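Local coordinates for glutathione S-transferase (Lodderomyces elongisporus, PDB 4IVF), which binds two glutathione molecules per subunit and is probably a glutathione-dependent transferase or related enzyme of the glutathione S-transferase superfamily, at residues F[17-22]-F[185-190]; F[152-157]-F[167-172]; F[179-184]-F[199-204]; F[194-199]-F[204-209]. All coordinates share one frame; numbering follows the deposited sequence.

Contact 1: residues F[17-22]-F[185-190]; sequences NGYKIS and AYRLSR. With GSH (glutathione), chain U; GSH (glutathione), chain T.
A single water joins Y19 to R187: it donates to Y19 OH at 2.8 Å and accepts from R187 NH2, with its oxygen 3.1 Å from that nitrogen. It lies in the plane of both the phenol ring and the guanidinium, at the edge of each. Near the edge of the phenol, R187 NH1 also approaches Y19 CE2, at 4.2 Å. Two successive bends in the arginine chain (chi1 -85°, chi2 -81°) bring its end to the tyrosine, although its CB does not point there. One face of the R187 guanidinium is taken by R190, whose CZ sits 3.3 Å above the plane over the centre of the R187 group. The remaining contact is between rings: Y186 meets Y19 obliquely, and F218 ties the two tyrosines together by stacking on Y186 and meeting Y19 edge-to-face. Two residues earlier on helix 16-27, N17 ND2 gives a nearly straight bond (172°) to GSH O31, a glycyl carboxylate oxygen of glutathione T, with N17 ND2 and that O31 2.9 Å apart. The CB of N17 rests 3.5 Å from the sulfur SG2 of glutathione U. K20 NZ and W184 NE1 both bond to N17 OD1, fixing the amide so that its NH2 end is turned to the ligand; K20 NZ reaches Q114 and T78 as well. Since 17-22 belongs to the thioredoxin-like domain and 185-190 to the helical one, the arrangement is that of a glutathione S-transferase domain interface, with N17 part of the glutathione site itself.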
# COMPACT_ATOMS: atom_id res chain seq x y z
N ASN F 17 -12.48 0.76 -3.89
CA ASN F 17 -11.38 1.67 -4.06
C ASN F 17 -11.82 3.07 -4.46
O ASN F 17 -11.33 4.06 -3.90
CB ASN F 17 -10.37 1.10 -5.05
CG ASN F 17 -9.48 0.07 -4.41
OD1 ASN F 17 -9.12 0.19 -3.23
ND2 ASN F 17 -9.14 -0.97 -5.16
N GLY F 18 -12.76 3.14 -5.40
CA GLY F 18 -13.40 4.39 -5.77
C GLY F 18 -14.04 5.09 -4.58
O GLY F 18 -13.89 6.30 -4.41
N TYR F 19 -14.74 4.32 -3.76
CA TYR F 19 -15.44 4.85 -2.60
C TYR F 19 -14.51 5.49 -1.57
O TYR F 19 -14.88 6.46 -0.92
CB TYR F 19 -16.27 3.74 -1.93
CG TYR F 19 -17.38 3.20 -2.79
CD1 TYR F 19 -18.08 4.02 -3.66
CD2 TYR F 19 -17.71 1.86 -2.75
CE1 TYR F 19 -19.09 3.53 -4.44
CE2 TYR F 19 -18.73 1.36 -3.53
CZ TYR F 19 -19.42 2.20 -4.37
OH TYR F 19 -20.44 1.70 -5.16
N LYS F 20 -13.31 4.95 -1.42
CA LYS F 20 -12.32 5.52 -0.51
C LYS F 20 -12.13 7.00 -0.82
O LYS F 20 -12.14 7.85 0.07
CB LYS F 20 -10.97 4.84 -0.66
CG LYS F 20 -10.86 3.43 -0.11
CD LYS F 20 -9.43 3.00 -0.30
CE LYS F 20 -9.21 1.51 -0.25
NZ LYS F 20 -7.78 1.22 -0.65
N ILE F 21 -11.98 7.29 -2.11
CA ILE F 21 -11.68 8.64 -2.54
C ILE F 21 -12.93 9.52 -2.54
O ILE F 21 -12.88 10.66 -2.09
CB ILE F 21 -10.99 8.66 -3.93
CG1 ILE F 21 -9.75 7.76 -3.92
CG2 ILE F 21 -10.63 10.07 -4.32
CD1 ILE F 21 -8.94 7.83 -2.64
N SER F 22 -14.05 8.98 -3.01
CA SER F 22 -15.26 9.80 -3.05
C SER F 22 -15.76 10.13 -1.64
O SER F 22 -16.21 11.24 -1.37
CB SER F 22 -16.36 9.14 -3.89
OG SER F 22 -16.85 7.95 -3.28
N ALA F 185 -14.69 -2.63 3.79
CA ALA F 185 -15.58 -3.19 4.81
C ALA F 185 -17.00 -3.23 4.25
O ALA F 185 -17.77 -4.15 4.52
CB ALA F 185 -15.53 -2.34 6.08
N TYR F 186 -17.32 -2.23 3.45
CA TYR F 186 -18.60 -2.13 2.79
C TYR F 186 -18.89 -3.35 1.91
O TYR F 186 -20.04 -3.71 1.69
CB TYR F 186 -18.61 -0.85 1.96
CG TYR F 186 -19.91 -0.56 1.27
CD1 TYR F 186 -20.99 -0.04 1.97
CD2 TYR F 186 -20.06 -0.80 -0.09
CE1 TYR F 186 -22.19 0.22 1.33
CE2 TYR F 186 -21.26 -0.53 -0.73
CZ TYR F 186 -22.31 -0.02 -0.02
OH TYR F 186 -23.50 0.24 -0.66
N ARG F 187 -17.83 -4.01 1.44
CA ARG F 187 -17.97 -5.13 0.51
C ARG F 187 -18.04 -6.52 1.18
O ARG F 187 -18.22 -7.53 0.49
CB ARG F 187 -16.82 -5.12 -0.50
CG ARG F 187 -17.05 -4.23 -1.72
CD ARG F 187 -17.92 -4.94 -2.73
NE ARG F 187 -17.84 -4.30 -4.03
CZ ARG F 187 -18.61 -3.29 -4.42
NH1 ARG F 187 -19.52 -2.78 -3.59
NH2 ARG F 187 -18.47 -2.78 -5.63
N LEU F 188 -17.89 -6.56 2.50
CA LEU F 188 -17.92 -7.83 3.23
C LEU F 188 -19.26 -8.55 3.09
O LEU F 188 -19.32 -9.77 3.09
CB LEU F 188 -17.60 -7.62 4.72
CG LEU F 188 -16.12 -7.41 5.10
CD1 LEU F 188 -15.94 -7.18 6.61
CD2 LEU F 188 -15.28 -8.59 4.64
N SER F 189 -20.33 -7.78 2.98
CA SER F 189 -21.66 -8.36 2.88
C SER F 189 -21.82 -9.25 1.65
O SER F 189 -22.54 -10.24 1.70
CB SER F 189 -22.73 -7.27 2.88
OG SER F 189 -22.58 -6.43 1.74
N ARG F 190 -21.13 -8.92 0.56
CA ARG F 190 -21.21 -9.74 -0.66
C ARG F 190 -20.67 -11.15 -0.44
O ARG F 190 -21.14 -12.12 -1.07
CB ARG F 190 -20.47 -9.07 -1.83
CG ARG F 190 -21.11 -7.77 -2.29
CD ARG F 190 -20.57 -7.32 -3.64
NE ARG F 190 -21.19 -6.07 -4.07
CZ ARG F 190 -20.99 -5.50 -5.26
NH1 ARG F 190 -20.18 -6.07 -6.13
NH2 ARG F 190 -21.62 -4.37 -5.58
N1 GSH U . -3.85 -0.42 -5.58
CA1 GSH U . -4.91 0.26 -6.26
C1 GSH U . -5.45 1.34 -5.42
O11 GSH U . -5.80 2.43 -5.94
O12 GSH U . -5.57 1.19 -4.19
CB1 GSH U . -6.02 -0.73 -6.61
CG1 GSH U . -6.88 -0.12 -7.64
CD1 GSH U . -7.91 -1.08 -8.22
OE1 GSH U . -7.97 -2.27 -7.92
N2 GSH U . -8.89 -0.54 -9.23
CA2 GSH U . -9.86 -1.44 -9.82
C2 GSH U . -9.69 -1.40 -11.32
O2 GSH U . -9.49 -0.32 -11.88
CB2 GSH U . -11.20 -1.00 -9.45
SG2 GSH U . -11.39 -1.02 -7.69
N3 GSH U . -9.76 -2.63 -12.10
CA3 GSH U . -9.61 -2.56 -13.54
C3 GSH U . -8.59 -3.50 -14.04
O31 GSH U . -7.68 -3.95 -13.30
O32 GSH U . -8.64 -3.87 -15.25
N1 GSH T . -7.67 -7.09 -12.54
CA1 GSH T . -8.62 -7.65 -11.62
C1 GSH T . -8.53 -9.12 -11.63
O11 GSH T . -7.62 -9.68 -12.29
O12 GSH T . -9.33 -9.82 -10.97
CB1 GSH T . -10.05 -7.16 -11.91
CG1 GSH T . -10.83 -7.06 -10.65
CD1 GSH T . -10.39 -5.89 -9.76
OE1 GSH T . -9.79 -4.91 -10.23
N2 GSH T . -10.67 -5.91 -8.28
CA2 GSH T . -10.23 -4.81 -7.44
C2 GSH T . -9.12 -5.26 -6.54
O2 GSH T . -9.09 -6.43 -6.16
CB2 GSH T . -11.34 -4.35 -6.60
SG2 GSH T . -12.74 -3.95 -7.58
N3 GSH T . -8.09 -4.34 -6.10
CA3 GSH T . -7.05 -4.84 -5.22
C3 GSH T . -6.61 -3.78 -4.30
O31 GSH T . -7.39 -2.86 -3.93
O32 GSH T . -5.42 -3.80 -3.87
O HOH W 1 -20.99 -1.03 -5.64

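Contact 2: residues F[152-157]-F[167-172]; sequences GVFEDI and KYLVGD
L169 CD2 meets the edge of the F154 ring, near its plane, 4.1 Å from F154 CD1; L169 CD1 also touches F154 CE1, at 4.1 Å. The F113 ring of helix 102-131 also meets F154, their planes inclined by about 30°, and L181 of helix 176-185 touches the same phenyl group. The ring of Y168, next to L169, has both faces occupied by its own loop, with the backbone C of D172 3.5 Å above one and K167 CB 3.8 Å above the other, each offset toward the rim. On helix 137-159, I157 completes the apolar contact. Its CG2 branch lies anti to the backbone N (chi1 -67° for CG1) and reaches the leucine obliquely, ending 3.8 Å from L169 CD2. The same methyl thus touches both helix side chains. Beyond the side chains, one water spans the two backbones, donating to I157 O at 2.8 Å and to L169 O at 3.1 Å, so both its protons are spent on carbonyls. L169 N is held separately by D178 OD2, and N161 ND2 bonds to Y168 O and G171 O, which pins the loop between helices 137-159 and 176-185. P54 of the second subunit packs on V153, D156 and I157, so the helix here also lies at the subunit interface. The chemistry is therefore divided: dispersion between branched and aromatic carbons holds the side chains, while directional bonds, partly through water, fix the loop backbone.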
# COMPACT_ATOMS: atom_id res chain seq x y z
N GLY F 152 -9.56 -9.34 11.79
CA GLY F 152 -9.19 -9.66 13.16
C GLY F 152 -8.08 -8.76 13.66
O GLY F 152 -8.07 -8.36 14.82
N VAL F 153 -7.15 -8.43 12.78
CA VAL F 153 -6.05 -7.55 13.14
C VAL F 153 -6.57 -6.13 13.37
O VAL F 153 -6.26 -5.50 14.38
CB VAL F 153 -4.96 -7.51 12.04
CG1 VAL F 153 -3.88 -6.49 12.39
CG2 VAL F 153 -4.36 -8.90 11.84
N PHE F 154 -7.39 -5.65 12.44
CA PHE F 154 -8.06 -4.36 12.62
C PHE F 154 -8.91 -4.31 13.90
O PHE F 154 -9.07 -3.24 14.50
CB PHE F 154 -8.91 -4.01 11.40
CG PHE F 154 -8.12 -3.43 10.25
CD1 PHE F 154 -7.50 -2.18 10.36
CD2 PHE F 154 -8.04 -4.11 9.03
CE1 PHE F 154 -6.78 -1.63 9.27
CE2 PHE F 154 -7.33 -3.58 7.94
CZ PHE F 154 -6.70 -2.34 8.05
N GLU F 155 -9.47 -5.45 14.31
CA GLU F 155 -10.22 -5.53 15.56
C GLU F 155 -9.26 -5.36 16.74
O GLU F 155 -9.57 -4.65 17.69
CB GLU F 155 -10.97 -6.86 15.66
CG GLU F 155 -11.81 -7.05 16.89
CD GLU F 155 -13.03 -6.14 16.94
OE1 GLU F 155 -13.24 -5.36 15.98
OE2 GLU F 155 -13.78 -6.20 17.93
N ASP F 156 -8.11 -6.02 16.66
CA ASP F 156 -7.08 -5.85 17.67
C ASP F 156 -6.60 -4.39 17.75
O ASP F 156 -6.45 -3.84 18.84
CB ASP F 156 -5.90 -6.78 17.40
CG ASP F 156 -4.91 -6.80 18.55
OD1 ASP F 156 -5.29 -6.32 19.64
OD2 ASP F 156 -3.78 -7.29 18.38
N ILE F 157 -6.39 -3.77 16.59
CA ILE F 157 -5.95 -2.37 16.52
C ILE F 157 -6.94 -1.46 17.25
O ILE F 157 -6.54 -0.64 18.11
CB ILE F 157 -5.73 -1.92 15.05
CG1 ILE F 157 -4.55 -2.67 14.46
CG2 ILE F 157 -5.47 -0.43 14.97
CD1 ILE F 157 -4.34 -2.42 13.01
N LYS F 167 -13.06 3.82 19.11
CA LYS F 167 -13.91 4.34 18.04
C LYS F 167 -13.11 4.64 16.77
O LYS F 167 -13.67 4.71 15.68
CB LYS F 167 -14.63 5.61 18.49
CG LYS F 167 -15.62 5.38 19.62
CD LYS F 167 -15.60 6.52 20.63
CE LYS F 167 -16.26 7.78 20.10
NZ LYS F 167 -16.03 8.93 21.02
N TYR F 168 -11.80 4.82 16.93
CA TYR F 168 -10.93 5.22 15.83
C TYR F 168 -9.71 4.32 15.75
O TYR F 168 -9.21 3.85 16.76
CB TYR F 168 -10.45 6.66 16.03
CG TYR F 168 -11.53 7.63 16.43
CD1 TYR F 168 -12.41 8.13 15.49
CD2 TYR F 168 -11.67 8.05 17.74
CE1 TYR F 168 -13.39 9.02 15.83
CE2 TYR F 168 -12.66 8.95 18.11
CZ TYR F 168 -13.51 9.43 17.14
OH TYR F 168 -14.51 10.33 17.46
N LEU F 169 -9.20 4.09 14.54
CA LEU F 169 -7.96 3.35 14.40
C LEU F 169 -6.78 4.08 15.04
O LEU F 169 -5.89 3.45 15.61
CB LEU F 169 -7.66 3.10 12.93
CG LEU F 169 -8.58 2.10 12.25
CD1 LEU F 169 -8.19 1.96 10.77
CD2 LEU F 169 -8.50 0.77 12.98
N VAL F 170 -6.76 5.40 14.92
CA VAL F 170 -5.68 6.18 15.55
C VAL F 170 -6.19 7.37 16.35
O VAL F 170 -6.84 8.27 15.81
CB VAL F 170 -4.64 6.68 14.52
CG1 VAL F 170 -3.52 7.41 15.23
CG2 VAL F 170 -4.08 5.53 13.71
N GLY F 171 -5.90 7.36 17.65
CA GLY F 171 -6.21 8.47 18.53
C GLY F 171 -7.68 8.85 18.66
O GLY F 171 -8.54 7.98 18.86
N ASP F 172 -7.96 10.14 18.55
CA ASP F 172 -9.29 10.69 18.79
C ASP F 172 -9.98 11.20 17.52
O ASP F 172 -10.88 12.03 17.59
CB ASP F 172 -9.21 11.83 19.80
CG ASP F 172 -8.31 12.97 19.33
OD1 ASP F 172 -7.52 12.78 18.38
OD2 ASP F 172 -8.38 14.07 19.93
O HOH W 2 -5.00 1.74 18.03

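Contact 3: residues F[179-184]-F[199-204]; sequences FALLGW and PLLGKW. With GSH (glutathione), chain T.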
# COMPACT_ATOMS: atom_id res chain seq x y z
N PHE F 179 -10.94 5.68 6.60
CA PHE F 179 -11.69 5.83 5.37
C PHE F 179 -11.27 4.81 4.32
O PHE F 179 -12.11 4.31 3.58
CB PHE F 179 -11.65 7.27 4.88
CG PHE F 179 -12.33 8.22 5.82
CD1 PHE F 179 -13.70 8.12 6.04
CD2 PHE F 179 -11.61 9.18 6.50
CE1 PHE F 179 -14.34 8.98 6.92
CE2 PHE F 179 -12.24 10.04 7.38
CZ PHE F 179 -13.62 9.94 7.59
N ALA F 180 -9.99 4.47 4.30
CA ALA F 180 -9.48 3.40 3.44
C ALA F 180 -10.13 2.06 3.75
O ALA F 180 -10.59 1.37 2.84
CB ALA F 180 -7.96 3.29 3.56
N LEU F 181 -10.14 1.69 5.03
CA LEU F 181 -10.71 0.41 5.43
C LEU F 181 -12.21 0.35 5.11
O LEU F 181 -12.74 -0.68 4.67
CB LEU F 181 -10.46 0.16 6.93
CG LEU F 181 -11.04 -1.17 7.45
CD1 LEU F 181 -10.38 -2.34 6.77
CD2 LEU F 181 -10.92 -1.28 8.97
N LEU F 182 -12.87 1.48 5.30
CA LEU F 182 -14.32 1.59 5.14
C LEU F 182 -14.81 1.19 3.74
O LEU F 182 -15.86 0.57 3.59
CB LEU F 182 -14.75 3.02 5.47
CG LEU F 182 -16.24 3.35 5.43
CD1 LEU F 182 -17.00 2.44 6.39
CD2 LEU F 182 -16.47 4.82 5.77
N GLY F 183 -14.05 1.57 2.71
CA GLY F 183 -14.43 1.25 1.35
C GLY F 183 -14.61 -0.25 1.16
O GLY F 183 -15.57 -0.68 0.54
N TRP F 184 -13.69 -1.03 1.73
CA TRP F 184 -13.67 -2.48 1.60
C TRP F 184 -14.54 -3.22 2.61
O TRP F 184 -15.04 -4.31 2.32
CB TRP F 184 -12.23 -3.00 1.69
CG TRP F 184 -11.50 -2.89 0.37
CD1 TRP F 184 -10.73 -1.85 -0.05
CD2 TRP F 184 -11.50 -3.85 -0.69
NE1 TRP F 184 -10.24 -2.10 -1.31
CE2 TRP F 184 -10.70 -3.32 -1.73
CE3 TRP F 184 -12.09 -5.11 -0.86
CZ2 TRP F 184 -10.47 -4.01 -2.92
CZ3 TRP F 184 -11.87 -5.80 -2.05
CH2 TRP F 184 -11.07 -5.24 -3.07
N PRO F 199 -16.85 -7.15 17.20
CA PRO F 199 -17.80 -6.19 17.78
C PRO F 199 -17.31 -4.74 17.77
O PRO F 199 -18.11 -3.84 17.54
CB PRO F 199 -18.03 -6.71 19.21
CG PRO F 199 -16.84 -7.57 19.50
CD PRO F 199 -16.43 -8.17 18.18
N LEU F 200 -16.02 -4.52 17.98
CA LEU F 200 -15.48 -3.17 17.89
C LEU F 200 -15.58 -2.61 16.45
O LEU F 200 -16.00 -1.48 16.25
CB LEU F 200 -14.04 -3.11 18.40
CG LEU F 200 -13.79 -3.51 19.86
CD1 LEU F 200 -12.34 -3.31 20.17
CD2 LEU F 200 -14.67 -2.71 20.82
N LEU F 201 -15.19 -3.42 15.47
CA LEU F 201 -15.36 -3.02 14.07
C LEU F 201 -16.83 -2.72 13.74
O LEU F 201 -17.13 -1.73 13.07
CB LEU F 201 -14.83 -4.09 13.13
CG LEU F 201 -13.33 -4.13 12.85
CD1 LEU F 201 -13.00 -5.36 12.01
CD2 LEU F 201 -12.88 -2.87 12.11
N GLY F 202 -17.72 -3.58 14.22
CA GLY F 202 -19.15 -3.39 14.05
C GLY F 202 -19.64 -2.03 14.50
O GLY F 202 -20.45 -1.42 13.81
N LYS F 203 -19.17 -1.54 15.64
CA LYS F 203 -19.58 -0.23 16.15
C LYS F 203 -18.94 0.90 15.33
O LYS F 203 -19.58 1.90 15.01
CB LYS F 203 -19.19 -0.06 17.62
CG LYS F 203 -19.97 -0.92 18.60
CD LYS F 203 -19.26 -0.95 19.96
CE LYS F 203 -20.20 -1.31 21.10
NZ LYS F 203 -20.26 -0.25 22.17
N TRP F 204 -17.65 0.72 15.04
CA TRP F 204 -16.89 1.63 14.22
C TRP F 204 -17.56 1.77 12.84
O TRP F 204 -17.80 2.88 12.35
CB TRP F 204 -15.45 1.10 14.10
CG TRP F 204 -14.60 1.67 13.00
CD1 TRP F 204 -13.76 2.74 13.09
CD2 TRP F 204 -14.47 1.17 11.67
NE1 TRP F 204 -13.13 2.95 11.89
CE2 TRP F 204 -13.55 2.00 11.00
CE3 TRP F 204 -15.05 0.10 10.97
CZ2 TRP F 204 -13.19 1.80 9.66
CZ3 TRP F 204 -14.70 -0.09 9.64
CH2 TRP F 204 -13.78 0.75 9.00
N1 GSH T . -7.67 -7.09 -12.54
CA1 GSH T . -8.62 -7.65 -11.62
C1 GSH T . -8.53 -9.12 -11.63
O11 GSH T . -7.62 -9.68 -12.29
O12 GSH T . -9.33 -9.82 -10.97
CB1 GSH T . -10.05 -7.16 -11.91
CG1 GSH T . -10.83 -7.06 -10.65
CD1 GSH T . -10.39 -5.89 -9.76
OE1 GSH T . -9.79 -4.91 -10.23
N2 GSH T . -10.67 -5.91 -8.28
CA2 GSH T . -10.23 -4.81 -7.44
C2 GSH T . -9.12 -5.26 -6.54
O2 GSH T . -9.09 -6.43 -6.16
CB2 GSH T . -11.34 -4.35 -6.60
SG2 GSH T . -12.74 -3.95 -7.58
N3 GSH T . -8.09 -4.34 -6.10
CA3 GSH T . -7.05 -4.84 -5.22
C3 GSH T . -6.61 -3.78 -4.30
O31 GSH T . -7.39 -2.86 -3.93
O32 GSH T . -5.42 -3.80 -3.87
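The indole of W204 points its six-membered ring at helix 176-185 and brings its CH2 corner to both L181 and L182. L181 comes to it obliquely, its CD2 methyl 3.5 Å from W204 CH2 and its CG 3.7 Å from the same atom. L182 is placed differently: its backbone N lies near the indole plane, at the edge, 3.9 Å from W204 CH2. With CG anti to the backbone N (chi1 164°), the tryptophan is thrown across the gap between two helices whose axes approach to 12.3 Å and run almost perpendicular, at 97°. L201, nearly one turn before W204, adds a methyl-to-methyl contact in which its CD2 is 4.0 Å from L181 CD2. At the indole's polar edge, NE1 bonds to D178 OD2, which fixes the rotation of the ring. The other end of segment 179-184 reaches the ligand: W184 CZ2 comes within 3.4 Å of O31 of glutathione T, and the ligand's C2 lies in the indole plane, at its edge. The joint combines dispersion around one large ring with one polar tie: D178, on helix 176-185 itself, takes the indole N-H, so its burial need not leave a polar group without a partner.

Contact 4: residues F[194-199]-F[204-209]; sequences DINQWP and WYDSLL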
# COMPACT_ATOMS: atom_id res chain seq x y z
N ASP F 194 -20.31 -11.25 8.05
CA ASP F 194 -20.92 -10.26 8.91
C ASP F 194 -19.80 -9.59 9.70
O ASP F 194 -19.09 -10.25 10.45
CB ASP F 194 -21.91 -10.96 9.86
CG ASP F 194 -22.72 -9.97 10.69
OD1 ASP F 194 -22.48 -8.74 10.61
OD2 ASP F 194 -23.59 -10.44 11.43
N ILE F 195 -19.65 -8.28 9.52
CA ILE F 195 -18.58 -7.56 10.21
C ILE F 195 -18.88 -7.44 11.71
O ILE F 195 -18.01 -7.08 12.51
CB ILE F 195 -18.34 -6.18 9.57
CG1 ILE F 195 -17.02 -5.57 10.05
CG2 ILE F 195 -19.52 -5.25 9.86
CD1 ILE F 195 -16.77 -4.17 9.55
N ASN F 196 -20.11 -7.76 12.11
CA ASN F 196 -20.50 -7.65 13.51
C ASN F 196 -19.87 -8.72 14.39
O ASN F 196 -19.83 -8.57 15.61
CB ASN F 196 -22.02 -7.63 13.66
CG ASN F 196 -22.60 -6.27 13.36
OD1 ASN F 196 -21.94 -5.26 13.57
ND2 ASN F 196 -23.83 -6.24 12.86
N GLN F 197 -19.34 -9.77 13.76
CA GLN F 197 -18.61 -10.79 14.50
C GLN F 197 -17.36 -10.20 15.18
O GLN F 197 -16.85 -10.76 16.14
CB GLN F 197 -18.25 -11.97 13.60
CG GLN F 197 -17.10 -11.70 12.64
CD GLN F 197 -16.99 -12.76 11.56
OE1 GLN F 197 -16.16 -13.67 11.64
NE2 GLN F 197 -17.84 -12.65 10.55
N TRP F 198 -16.86 -9.09 14.65
CA TRP F 198 -15.82 -8.31 15.32
C TRP F 198 -16.50 -7.08 15.90
O TRP F 198 -16.72 -6.10 15.20
CB TRP F 198 -14.71 -7.90 14.35
CG TRP F 198 -14.09 -9.05 13.58
CD1 TRP F 198 -13.15 -9.93 14.05
CD2 TRP F 198 -14.35 -9.42 12.23
NE1 TRP F 198 -12.82 -10.83 13.07
CE2 TRP F 198 -13.54 -10.54 11.94
CE3 TRP F 198 -15.19 -8.93 11.23
CZ2 TRP F 198 -13.56 -11.17 10.69
CZ3 TRP F 198 -15.20 -9.54 10.00
CH2 TRP F 198 -14.39 -10.66 9.74
N PRO F 199 -16.85 -7.15 17.20
CA PRO F 199 -17.80 -6.19 17.78
C PRO F 199 -17.31 -4.74 17.77
O PRO F 199 -18.11 -3.84 17.54
CB PRO F 199 -18.03 -6.71 19.21
CG PRO F 199 -16.84 -7.57 19.50
CD PRO F 199 -16.43 -8.17 18.18
N TRP F 204 -17.65 0.72 15.04
CA TRP F 204 -16.89 1.63 14.22
C TRP F 204 -17.56 1.77 12.84
O TRP F 204 -17.80 2.88 12.35
CB TRP F 204 -15.45 1.10 14.10
CG TRP F 204 -14.60 1.67 13.00
CD1 TRP F 204 -13.76 2.74 13.09
CD2 TRP F 204 -14.47 1.17 11.67
NE1 TRP F 204 -13.13 2.95 11.89
CE2 TRP F 204 -13.55 2.00 11.00
CE3 TRP F 204 -15.05 0.10 10.97
CZ2 TRP F 204 -13.19 1.80 9.66
CZ3 TRP F 204 -14.70 -0.09 9.64
CH2 TRP F 204 -13.78 0.75 9.00
N TYR F 205 -17.89 0.63 12.24
CA TYR F 205 -18.58 0.61 10.95
C TYR F 205 -19.94 1.32 11.02
O TYR F 205 -20.25 2.18 10.19
CB TYR F 205 -18.76 -0.83 10.46
CG TYR F 205 -19.35 -0.95 9.07
CD1 TYR F 205 -18.61 -0.62 7.94
CD2 TYR F 205 -20.65 -1.38 8.88
CE1 TYR F 205 -19.14 -0.73 6.67
CE2 TYR F 205 -21.19 -1.50 7.62
CZ TYR F 205 -20.43 -1.16 6.51
OH TYR F 205 -20.96 -1.27 5.25
N ASP F 206 -20.75 0.96 12.02
CA ASP F 206 -22.07 1.55 12.18
C ASP F 206 -21.99 3.07 12.38
O ASP F 206 -22.84 3.82 11.89
CB ASP F 206 -22.85 0.91 13.34
CG ASP F 206 -23.16 -0.57 13.12
OD1 ASP F 206 -23.17 -1.02 11.95
OD2 ASP F 206 -23.40 -1.28 14.13
N SER F 207 -20.97 3.50 13.12
CA SER F 207 -20.77 4.93 13.37
C SER F 207 -20.46 5.71 12.08
O SER F 207 -20.99 6.80 11.86
CB SER F 207 -19.65 5.14 14.38
OG SER F 207 -20.10 4.82 15.68
N LEU F 208 -19.60 5.14 11.24
CA LEU F 208 -19.24 5.79 9.99
C LEU F 208 -20.41 5.92 9.00
O LEU F 208 -20.56 6.95 8.34
CB LEU F 208 -18.04 5.10 9.34
CG LEU F 208 -16.74 5.48 10.04
CD1 LEU F 208 -15.66 4.42 9.87
CD2 LEU F 208 -16.26 6.81 9.49
N LEU F 209 -21.26 4.90 8.93
CA LEU F 209 -22.37 4.94 7.98
C LEU F 209 -23.44 5.93 8.40
O LEU F 209 -24.35 6.23 7.63
CB LEU F 209 -23.01 3.57 7.84
CG LEU F 209 -22.19 2.43 7.28
CD1 LEU F 209 -23.05 1.20 7.38
CD2 LEU F 209 -21.82 2.70 5.85
O HOH W 3 -21.90 -3.17 11.68
O HOH W 4 -22.61 -3.44 15.40
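I195 and Y205 both send their leading branch anti to the backbone N, CG1 of the isoleucine at chi1 -166° and CG of the tyrosine at -175°, and the two side chains then meet across the turn. The extended isoleucine chain ends with CD1 4.0 Å from Y205 CB, while its CG2 branch comes obliquely to the ring, 4.1 Å from Y205 CD2. One face of that ring carries L209 CG, a turn further along the helix, and the aromatic side chain also touches L182 and Y186. At the solvent-facing rim, N196 and D206 are linked through water: one molecule donates to N196 OD1 at 2.7 Å and to D206 OD2 at 2.6 Å. A second water sits near N196 OD1 and D206 OD1, but its bonding is doubtful. The segment 194-199 is the lead-in to helix 199-209 of the GST C-terminal domain, with W198 at the N-cap position and P199 opening the helix. It starts with an Asx turn, in which N196 N bonds to D194 OD1 at 3.0 Å, meeting the oxygen from above the carboxylate plane. Q197 bends back to the same residue, its NE2 giving a bond of 159° to D194 O over 2.7 Å. Its CG meanwhile lies 3.5 Å above the centre of the W198 ring, and the Y151 ring also meets that indole.

How the contacts relate
Contact 1 holds N17 of the glutathione pocket, and contact 3, whose centre is 10 Å from it, reaches the same ligand: the amide and indole that both approach glutathione T are joined by N17 OD1 and W184 NE1, 3.2 Å apart. Contacts 3 and 4 share W204 and P199 on helix 199-209, with centres 6 Å apart, so one helix serves both. Contact 2 is coupled to that helix through E155, whose OE2 lies 2.8 Å from L200 N and OE1 2.8 Å from L201 N. The F154 side chain is about 11 Å from a bound glutathione. Y205 of contact 4 leads back to contact 1, its OH 3.5 Å from Y186 CD1.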